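Local atomic coordinates of rhamnogalacturonan endolyase YesW (Bacillus subtilis, PDB entry 2ZUX), a protein that cleaves the rhamnogalacturonan backbone in the ramified regions of plant cell-wall pectin by endo-type elimination, releasing oligosaccharides, and depends on calcium or manganese for activity. Residues Tyr230-Gln235 against Leu242-Phe247; Ala2-Ala7 against Ile272-Gly277; Pro280-Thr285 against Val295-Arg300. All blocks are in the same frame, centred on the assembly; numbering follows the deposited sequence.

Contact 1: Tyr230-Gln235 against Leu242-Phe247; sequences YLTVFQ and LVTANF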
# COMPACT_ATOMS: atom_id res chain seq x y z
N TYR A 230 13.28 11.57 -15.85
CA TYR A 230 12.17 11.07 -16.66
C TYR A 230 11.08 10.41 -15.83
O TYR A 230 11.31 10.01 -14.68
CB TYR A 230 12.68 10.07 -17.71
CG TYR A 230 13.86 10.52 -18.53
CD1 TYR A 230 13.85 11.74 -19.20
CD2 TYR A 230 14.98 9.71 -18.65
CE1 TYR A 230 14.94 12.16 -19.95
CE2 TYR A 230 16.08 10.11 -19.41
CZ TYR A 230 16.05 11.34 -20.05
OH TYR A 230 17.12 11.75 -20.81
N LEU A 231 9.91 10.32 -16.43
CA LEU A 231 8.80 9.52 -15.91
C LEU A 231 8.49 8.47 -16.97
O LEU A 231 8.26 8.82 -18.12
CB LEU A 231 7.57 10.41 -15.68
CG LEU A 231 6.32 9.69 -15.16
CD1 LEU A 231 6.58 9.02 -13.80
CD2 LEU A 231 5.16 10.66 -15.07
N THR A 232 8.52 7.20 -16.57
CA THR A 232 8.25 6.10 -17.51
C THR A 232 7.09 5.25 -17.05
O THR A 232 6.94 4.95 -15.86
CB THR A 232 9.50 5.20 -17.68
OG1 THR A 232 10.60 6.00 -18.14
CG2 THR A 232 9.25 4.10 -18.70
N VAL A 233 6.25 4.88 -18.02
CA VAL A 233 5.25 3.84 -17.83
C VAL A 233 5.78 2.59 -18.53
O VAL A 233 6.10 2.63 -19.73
CB VAL A 233 3.89 4.23 -18.42
CG1 VAL A 233 2.85 3.13 -18.20
CG2 VAL A 233 3.40 5.55 -17.82
N PHE A 234 5.90 1.49 -17.78
CA PHE A 234 6.39 0.21 -18.29
C PHE A 234 5.22 -0.76 -18.41
O PHE A 234 4.32 -0.78 -17.56
CB PHE A 234 7.40 -0.41 -17.32
CG PHE A 234 8.67 0.39 -17.12
CD1 PHE A 234 9.76 0.22 -17.97
CD2 PHE A 234 8.80 1.27 -16.05
CE1 PHE A 234 10.95 0.92 -17.77
CE2 PHE A 234 9.97 1.98 -15.85
CZ PHE A 234 11.05 1.81 -16.71
N GLN A 235 5.26 -1.60 -19.44
CA GLN A 235 4.28 -2.66 -19.62
C GLN A 235 4.40 -3.66 -18.48
O GLN A 235 5.49 -4.12 -18.17
CB GLN A 235 4.52 -3.34 -20.97
CG GLN A 235 3.48 -4.37 -21.35
CD GLN A 235 3.65 -4.88 -22.76
OE1 GLN A 235 4.76 -5.22 -23.18
NE2 GLN A 235 2.56 -4.93 -23.50
N LEU A 242 6.94 1.73 -22.30
CA LEU A 242 5.83 2.12 -23.17
C LEU A 242 5.93 3.58 -23.59
O LEU A 242 5.83 3.90 -24.77
CB LEU A 242 4.47 1.85 -22.51
CG LEU A 242 4.10 0.38 -22.30
CD1 LEU A 242 2.83 0.26 -21.47
CD2 LEU A 242 3.95 -0.36 -23.64
N VAL A 243 6.13 4.45 -22.61
CA VAL A 243 6.29 5.89 -22.86
C VAL A 243 7.18 6.47 -21.77
O VAL A 243 7.07 6.08 -20.60
CB VAL A 243 4.93 6.63 -22.91
CG1 VAL A 243 4.15 6.44 -21.62
CG2 VAL A 243 5.12 8.11 -23.21
N THR A 244 8.05 7.39 -22.17
CA THR A 244 8.89 8.15 -21.25
C THR A 244 8.77 9.63 -21.58
O THR A 244 8.86 10.02 -22.74
CB THR A 244 10.35 7.69 -21.35
OG1 THR A 244 10.44 6.35 -20.88
CG2 THR A 244 11.26 8.55 -20.49
N ALA A 245 8.54 10.44 -20.54
CA ALA A 245 8.46 11.90 -20.67
C ALA A 245 9.44 12.52 -19.69
O ALA A 245 9.94 11.82 -18.81
CB ALA A 245 7.05 12.37 -20.40
N ASN A 246 9.72 13.81 -19.83
CA ASN A 246 10.47 14.51 -18.79
C ASN A 246 9.66 14.49 -17.50
O ASN A 246 8.44 14.66 -17.52
CB ASN A 246 10.79 15.95 -19.21
CG ASN A 246 11.88 16.02 -20.27
OD1 ASN A 246 11.73 16.70 -21.29
ND2 ASN A 246 12.99 15.34 -20.03
N PHE A 247 10.35 14.24 -16.39
CA PHE A 247 9.70 14.14 -15.09
C PHE A 247 9.28 15.51 -14.57
O PHE A 247 10.06 16.46 -14.57
CB PHE A 247 10.63 13.48 -14.06
CG PHE A 247 9.99 13.30 -12.72
CD1 PHE A 247 9.26 12.14 -12.44
CD2 PHE A 247 10.11 14.27 -11.72
CE1 PHE A 247 8.65 11.96 -11.20
CE2 PHE A 247 9.50 14.10 -10.49
CZ PHE A 247 8.77 12.94 -10.22
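Thr232 and Thr244 share a first torsion, each OG1 lying anti to its own carbonyl carbon (chi1 -58° and -66°), and this turns the two hydroxyls toward each other across a non-hydrogen-bonded pair of antiparallel strands. Thr232 OG1 and Thr244 OG1 come within 2.8 Å; Thr198 and Glu241 offer these hydroxyls further partners, so the direction of the bond stays open. Thr244 CG2, the branch anti to the backbone N, lies 3.5 Å from Tyr230 CB. The Tyr230 ring meets the amide of Asn246 at its edge, ND2 lying 3.7 Å from CE1, while its hydroxyl bonds to Asp200.

Hydrogen-bonded pairs flank the threonines. Leu231 N reaches Ala245 O at 2.8 Å with a return bond from Ala245 N, and Val233 N donates to Val243 O at 3.0 Å. Beyond them the ladder slips: Val233 O accepts Leu242 N at 2.8 Å and, weakly, Val243 N at 3.4 Å. Leu242 and Val243 both face Val233, a classic beta bulge, and Leu242 lays CG and CD1 against Gln235 N.

On the other face, Val233 CB packs 3.9 Å from Val243 CG1, and Leu231 CB touches CD1 of the Phe247 ring. These apolar groups look out of the hairpin toward the next sheet, where Tyr297 and Phe299 of strand 293-300 and Leu282 and Met284 of strand 281-286 receive them. Within its own four-stranded sheet, strand 241-246 is outermost and strand 230-235 pairs on its other edge with strand 193-198, which carries the calcium ligand Glu193.

Contact 2: Ala2-Ala7 against Ile272-Gly277; sequences ARQMEA and IAYLDG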
# COMPACT_ATOMS: atom_id res chain seq x y z
N ALA A 2 -19.85 4.91 -11.42
CA ALA A 2 -19.09 3.66 -11.11
C ALA A 2 -17.62 3.82 -11.47
O ALA A 2 -17.29 4.44 -12.48
CB ALA A 2 -19.69 2.48 -11.87
N ARG A 3 -16.75 3.25 -10.63
CA ARG A 3 -15.30 3.31 -10.82
C ARG A 3 -14.75 2.07 -11.49
O ARG A 3 -15.18 0.96 -11.19
CB ARG A 3 -14.58 3.44 -9.48
CG ARG A 3 -14.74 4.74 -8.80
CD ARG A 3 -13.77 4.83 -7.65
NE ARG A 3 -13.85 6.15 -7.08
CZ ARG A 3 -12.85 6.74 -6.43
NH1 ARG A 3 -11.69 6.12 -6.26
NH2 ARG A 3 -13.03 7.96 -5.96
N GLN A 4 -13.76 2.27 -12.36
CA GLN A 4 -12.98 1.16 -12.88
C GLN A 4 -12.29 0.44 -11.73
O GLN A 4 -11.58 1.07 -10.94
CB GLN A 4 -11.94 1.68 -13.87
CG GLN A 4 -11.06 0.60 -14.45
CD GLN A 4 -9.75 1.16 -14.98
OE1 GLN A 4 -9.73 2.02 -15.87
NE2 GLN A 4 -8.64 0.70 -14.42
N MET A 5 -12.51 -0.86 -11.61
CA MET A 5 -11.78 -1.71 -10.66
C MET A 5 -11.38 -3.01 -11.35
O MET A 5 -11.80 -3.26 -12.49
CB MET A 5 -12.59 -1.95 -9.37
CG MET A 5 -12.93 -0.65 -8.62
SD MET A 5 -11.52 0.25 -7.91
CE MET A 5 -11.40 -0.54 -6.30
N GLU A 6 -10.59 -3.84 -10.69
CA GLU A 6 -10.01 -5.01 -11.34
C GLU A 6 -10.99 -6.16 -11.46
O GLU A 6 -11.72 -6.46 -10.53
CB GLU A 6 -8.76 -5.47 -10.59
CG GLU A 6 -7.57 -4.53 -10.79
CD GLU A 6 -6.64 -4.42 -9.58
OE1 GLU A 6 -7.11 -4.58 -8.43
OE2 GLU A 6 -5.45 -4.14 -9.80
N ALA A 7 -10.97 -6.81 -12.62
CA ALA A 7 -11.65 -8.09 -12.77
C ALA A 7 -10.81 -9.15 -12.06
O ALA A 7 -9.70 -9.48 -12.50
CB ALA A 7 -11.83 -8.44 -14.25
N ILE A 272 -1.97 6.68 -6.89
CA ILE A 272 -3.04 6.54 -7.88
C ILE A 272 -4.29 7.20 -7.29
O ILE A 272 -4.65 6.94 -6.15
CB ILE A 272 -3.34 5.06 -8.18
CG1 ILE A 272 -2.11 4.34 -8.75
CG2 ILE A 272 -4.55 4.93 -9.10
CD1 ILE A 272 -1.62 4.82 -10.11
N ALA A 273 -4.94 8.06 -8.08
CA ALA A 273 -6.13 8.79 -7.65
C ALA A 273 -7.14 8.87 -8.78
O ALA A 273 -6.76 9.15 -9.92
CB ALA A 273 -5.74 10.19 -7.22
N TYR A 274 -8.41 8.64 -8.48
CA TYR A 274 -9.47 8.76 -9.48
C TYR A 274 -9.96 10.21 -9.51
O TYR A 274 -11.04 10.53 -8.99
CB TYR A 274 -10.62 7.78 -9.18
CG TYR A 274 -10.30 6.34 -9.50
CD1 TYR A 274 -11.13 5.59 -10.34
CD2 TYR A 274 -9.16 5.71 -8.97
CE1 TYR A 274 -10.84 4.26 -10.64
CE2 TYR A 274 -8.87 4.38 -9.27
CZ TYR A 274 -9.71 3.66 -10.10
OH TYR A 274 -9.42 2.36 -10.39
N LEU A 275 -9.15 11.07 -10.12
CA LEU A 275 -9.42 12.51 -10.16
C LEU A 275 -10.68 12.86 -10.93
O LEU A 275 -11.34 13.87 -10.62
CB LEU A 275 -8.22 13.25 -10.75
CG LEU A 275 -6.87 13.00 -10.05
CD1 LEU A 275 -5.75 13.61 -10.86
CD2 LEU A 275 -6.88 13.53 -8.63
N ASP A 276 -11.03 12.03 -11.91
CA ASP A 276 -12.25 12.25 -12.69
C ASP A 276 -13.45 11.45 -12.16
O ASP A 276 -14.54 11.52 -12.73
CB ASP A 276 -12.01 12.03 -14.20
CG ASP A 276 -11.75 10.58 -14.57
OD1 ASP A 276 -12.05 9.68 -13.77
OD2 ASP A 276 -11.26 10.35 -15.70
N GLY A 277 -13.24 10.70 -11.08
CA GLY A 277 -14.31 9.95 -10.43
C GLY A 277 -14.65 8.61 -11.07
O GLY A 277 -15.53 7.90 -10.58
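Arg3 lays its side chain across Tyr274, the extended run from CG to NE carrying the guanidinium to the root of the ring, over Tyr274 CB and CG. The two planes lie only 13° apart, yet the overlap is displaced: Tyr274 CB sits over one face of the guanidinium, toward its rim, and NH1 comes within 3.5 Å of Tyr274 CG. Nearer the backbone, Arg3 CD passes 3.8 Å from Tyr274 CD1, so methylenes and charged group follow one another over the tyrosine. Arg3 NH2 has its salt bridge with Asp339, whose other carboxylate oxygen accepts the backbone N-H of Tyr274; one acid thus helps position both partners.

Tyr274 CG stands anti to its carbonyl carbon (chi1 -74°), and the ring's far end meets the N-terminal segment. There OH donates to Gln4 O in a short 2.6 Å bond, the hydroxyl tilted 27° from the carbonyl plane, and it is also hydrogen-bonded to Tyr184. Met5, bent at chi2, brings SD to 3.9 Å from Tyr274 OH, with the sulfur 5.3 Å from the ring centroid and oblique to its normal, a Met-aromatic contact.

Behind the ring the chain turns sharply: Tyr274 centres an inverse gamma turn and opens a type I beta turn closed by Gly277 N to Tyr274 O. A tyrosine projecting from such a turn at the end of strand 268-273 joins the N-terminal segment to the beta-propeller, close to residues of two calcium sites, Asp185 and Lys338.

Contact 3: Pro280-Thr285 against Val295-Arg300; sequences PSLIMT and VAYNFR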
# COMPACT_ATOMS: atom_id res chain seq x y z
N PRO A 280 -8.49 5.82 -13.13
CA PRO A 280 -7.30 6.21 -12.37
C PRO A 280 -6.43 7.24 -13.08
O PRO A 280 -6.34 7.25 -14.31
CB PRO A 280 -6.53 4.89 -12.25
CG PRO A 280 -6.94 4.10 -13.46
CD PRO A 280 -8.39 4.44 -13.64
N SER A 281 -5.79 8.08 -12.26
CA SER A 281 -4.73 8.98 -12.68
C SER A 281 -3.51 8.72 -11.81
O SER A 281 -3.62 8.13 -10.73
CB SER A 281 -5.14 10.44 -12.52
OG SER A 281 -6.28 10.76 -13.31
N LEU A 282 -2.36 9.18 -12.28
CA LEU A 282 -1.08 8.99 -11.59
C LEU A 282 -0.64 10.30 -10.96
O LEU A 282 -0.64 11.33 -11.63
CB LEU A 282 -0.05 8.55 -12.63
CG LEU A 282 1.40 8.40 -12.17
CD1 LEU A 282 1.51 7.21 -11.23
CD2 LEU A 282 2.30 8.23 -13.39
N ILE A 283 -0.27 10.26 -9.68
CA ILE A 283 0.22 11.45 -8.98
C ILE A 283 1.71 11.27 -8.68
O ILE A 283 2.11 10.25 -8.12
CB ILE A 283 -0.51 11.64 -7.63
CG1 ILE A 283 -2.04 11.54 -7.83
CG2 ILE A 283 -0.07 12.95 -6.95
CD1 ILE A 283 -2.64 12.60 -8.74
N MET A 284 2.53 12.25 -9.06
CA MET A 284 3.94 12.30 -8.67
C MET A 284 4.14 13.57 -7.88
O MET A 284 3.72 14.66 -8.32
CB MET A 284 4.86 12.32 -9.90
CG MET A 284 4.90 11.03 -10.69
SD MET A 284 5.86 9.73 -9.83
CE MET A 284 4.79 8.36 -10.19
N THR A 285 4.78 13.46 -6.71
CA THR A 285 5.04 14.63 -5.88
C THR A 285 6.53 14.79 -5.58
O THR A 285 7.32 13.83 -5.67
CB THR A 285 4.25 14.60 -4.55
OG1 THR A 285 4.91 13.74 -3.61
CG2 THR A 285 2.85 14.08 -4.76
N VAL A 295 2.09 16.80 -9.25
CA VAL A 295 1.66 16.78 -10.65
C VAL A 295 0.83 15.54 -10.89
O VAL A 295 1.17 14.45 -10.40
CB VAL A 295 2.87 16.83 -11.62
CG1 VAL A 295 2.41 16.79 -13.06
CG2 VAL A 295 3.70 18.10 -11.39
N ALA A 296 -0.25 15.70 -11.65
CA ALA A 296 -1.14 14.61 -12.03
C ALA A 296 -1.00 14.30 -13.51
O ALA A 296 -0.86 15.22 -14.33
CB ALA A 296 -2.56 14.96 -11.69
N TYR A 297 -1.06 13.01 -13.82
CA TYR A 297 -0.97 12.51 -15.19
C TYR A 297 -2.05 11.48 -15.46
O TYR A 297 -2.50 10.79 -14.56
CB TYR A 297 0.37 11.80 -15.42
CG TYR A 297 1.62 12.59 -15.14
CD1 TYR A 297 2.31 13.21 -16.18
CD2 TYR A 297 2.15 12.69 -13.85
CE1 TYR A 297 3.48 13.91 -15.94
CE2 TYR A 297 3.32 13.40 -13.61
CZ TYR A 297 3.98 14.01 -14.66
OH TYR A 297 5.14 14.70 -14.42
N ASN A 298 -2.42 11.36 -16.74
CA ASN A 298 -3.15 10.19 -17.21
C ASN A 298 -2.28 9.37 -18.15
O ASN A 298 -1.41 9.92 -18.84
CB ASN A 298 -4.44 10.60 -17.92
CG ASN A 298 -5.57 10.85 -16.96
OD1 ASN A 298 -5.55 10.36 -15.83
ND2 ASN A 298 -6.58 11.59 -17.40
N PHE A 299 -2.48 8.06 -18.14
CA PHE A 299 -1.95 7.20 -19.18
C PHE A 299 -3.12 6.46 -19.79
O PHE A 299 -3.67 5.54 -19.19
CB PHE A 299 -0.88 6.23 -18.66
CG PHE A 299 -0.39 5.27 -19.71
CD1 PHE A 299 0.42 5.72 -20.76
CD2 PHE A 299 -0.75 3.93 -19.68
CE1 PHE A 299 0.86 4.85 -21.75
CE2 PHE A 299 -0.31 3.05 -20.67
CZ PHE A 299 0.50 3.51 -21.70
N ARG A 300 -3.53 6.91 -20.97
CA ARG A 300 -4.73 6.42 -21.63
C ARG A 300 -4.52 6.52 -23.13
O ARG A 300 -3.83 7.42 -23.59
CB ARG A 300 -5.95 7.26 -21.22
CG ARG A 300 -6.30 7.18 -19.73
CD ARG A 300 -7.41 8.12 -19.33
NE ARG A 300 -7.46 8.21 -17.87
CZ ARG A 300 -8.42 8.82 -17.18
NH1 ARG A 300 -9.46 9.37 -17.81
NH2 ARG A 300 -8.37 8.86 -15.85
O HOH W 1 -4.86 7.11 -16.67
O HOH W 2 -8.97 10.37 -13.19
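Leu282 and Tyr297 face each other as a hydrogen-bonded pair in an antiparallel beta hairpin, the two middle strands of a four-stranded sheet in this beta-propeller enzyme. The main-chain bonds come in reciprocal couples. Leu282 N donates to Tyr297 O at 2.8 Å and Tyr297 N returns the bond to Leu282 O; Met284 and Val295 repeat the exchange, with Met284 N 2.9 Å from Val295 O. Between the couples lies the non-hydrogen-bonded pair Ile283 and Ala296, where CA-H groups point at carbonyls: Ala296 CA is 3.3 Å from Leu282 O.

Apolar contacts divide between the two faces. On one, Ile283 CG1 stands anti to its carbonyl carbon (chi1 -49°), and the chain beyond it ends with CD1 3.8 Å from Ala296 CB. On the other, Met284 and Tyr297 cross at about a right angle, Met284 CG lying 4.1 Å from Tyr297 CE2, while Leu282 O lies at the edge of the tyrosine ring, in its plane. The hydroxyl of that ring bonds to Glu248 O, and Leu231 of the preceding sheet packs on Leu282, Met284 and Tyr297.

Polar side chains and water take over at the Pro280 and Arg300 end of the hairpin. Arg300, extended from CG to NE, holds a salt bridge to Asp276 through NH1 and donates from NH2 to Pro280 O. One water accepts from Phe299 N and Arg300 NE and bonds to Pro280 O. A second water donates to Ser281 OG and accepts a weak hydrogen bond from Arg300 NH2. At Pro280 O the NH2 donor lies 3.0 Å away, almost straight at 167° and in the guanidinium plane, yet 62° out of the plane of the carbonyl it approaches.

In the fold
From the N terminus, residues 2-7 wait some 265 residues for their partner: contact 2 closes that long loop at 272-277 and joins the chain's beginning to the propeller. Contact 1, nested inside it, closes the short turn between strands 230-235 and 241-246, the latter followed in the chain by strand 268-273. Contact 3 comes in series after contact 2 and closes the loop between strands 281-286 and 293-300; its first strand pairs with 268-273 in the same sheet. Contacts 1 and 3 belong to successive sheets that pack together, Val243 CG1 lying 3.7 Å from Phe299 CE1. Contacts 1 and 2 do not touch, their nearest atoms being about 9 Å apart; contact 3 adjoins both.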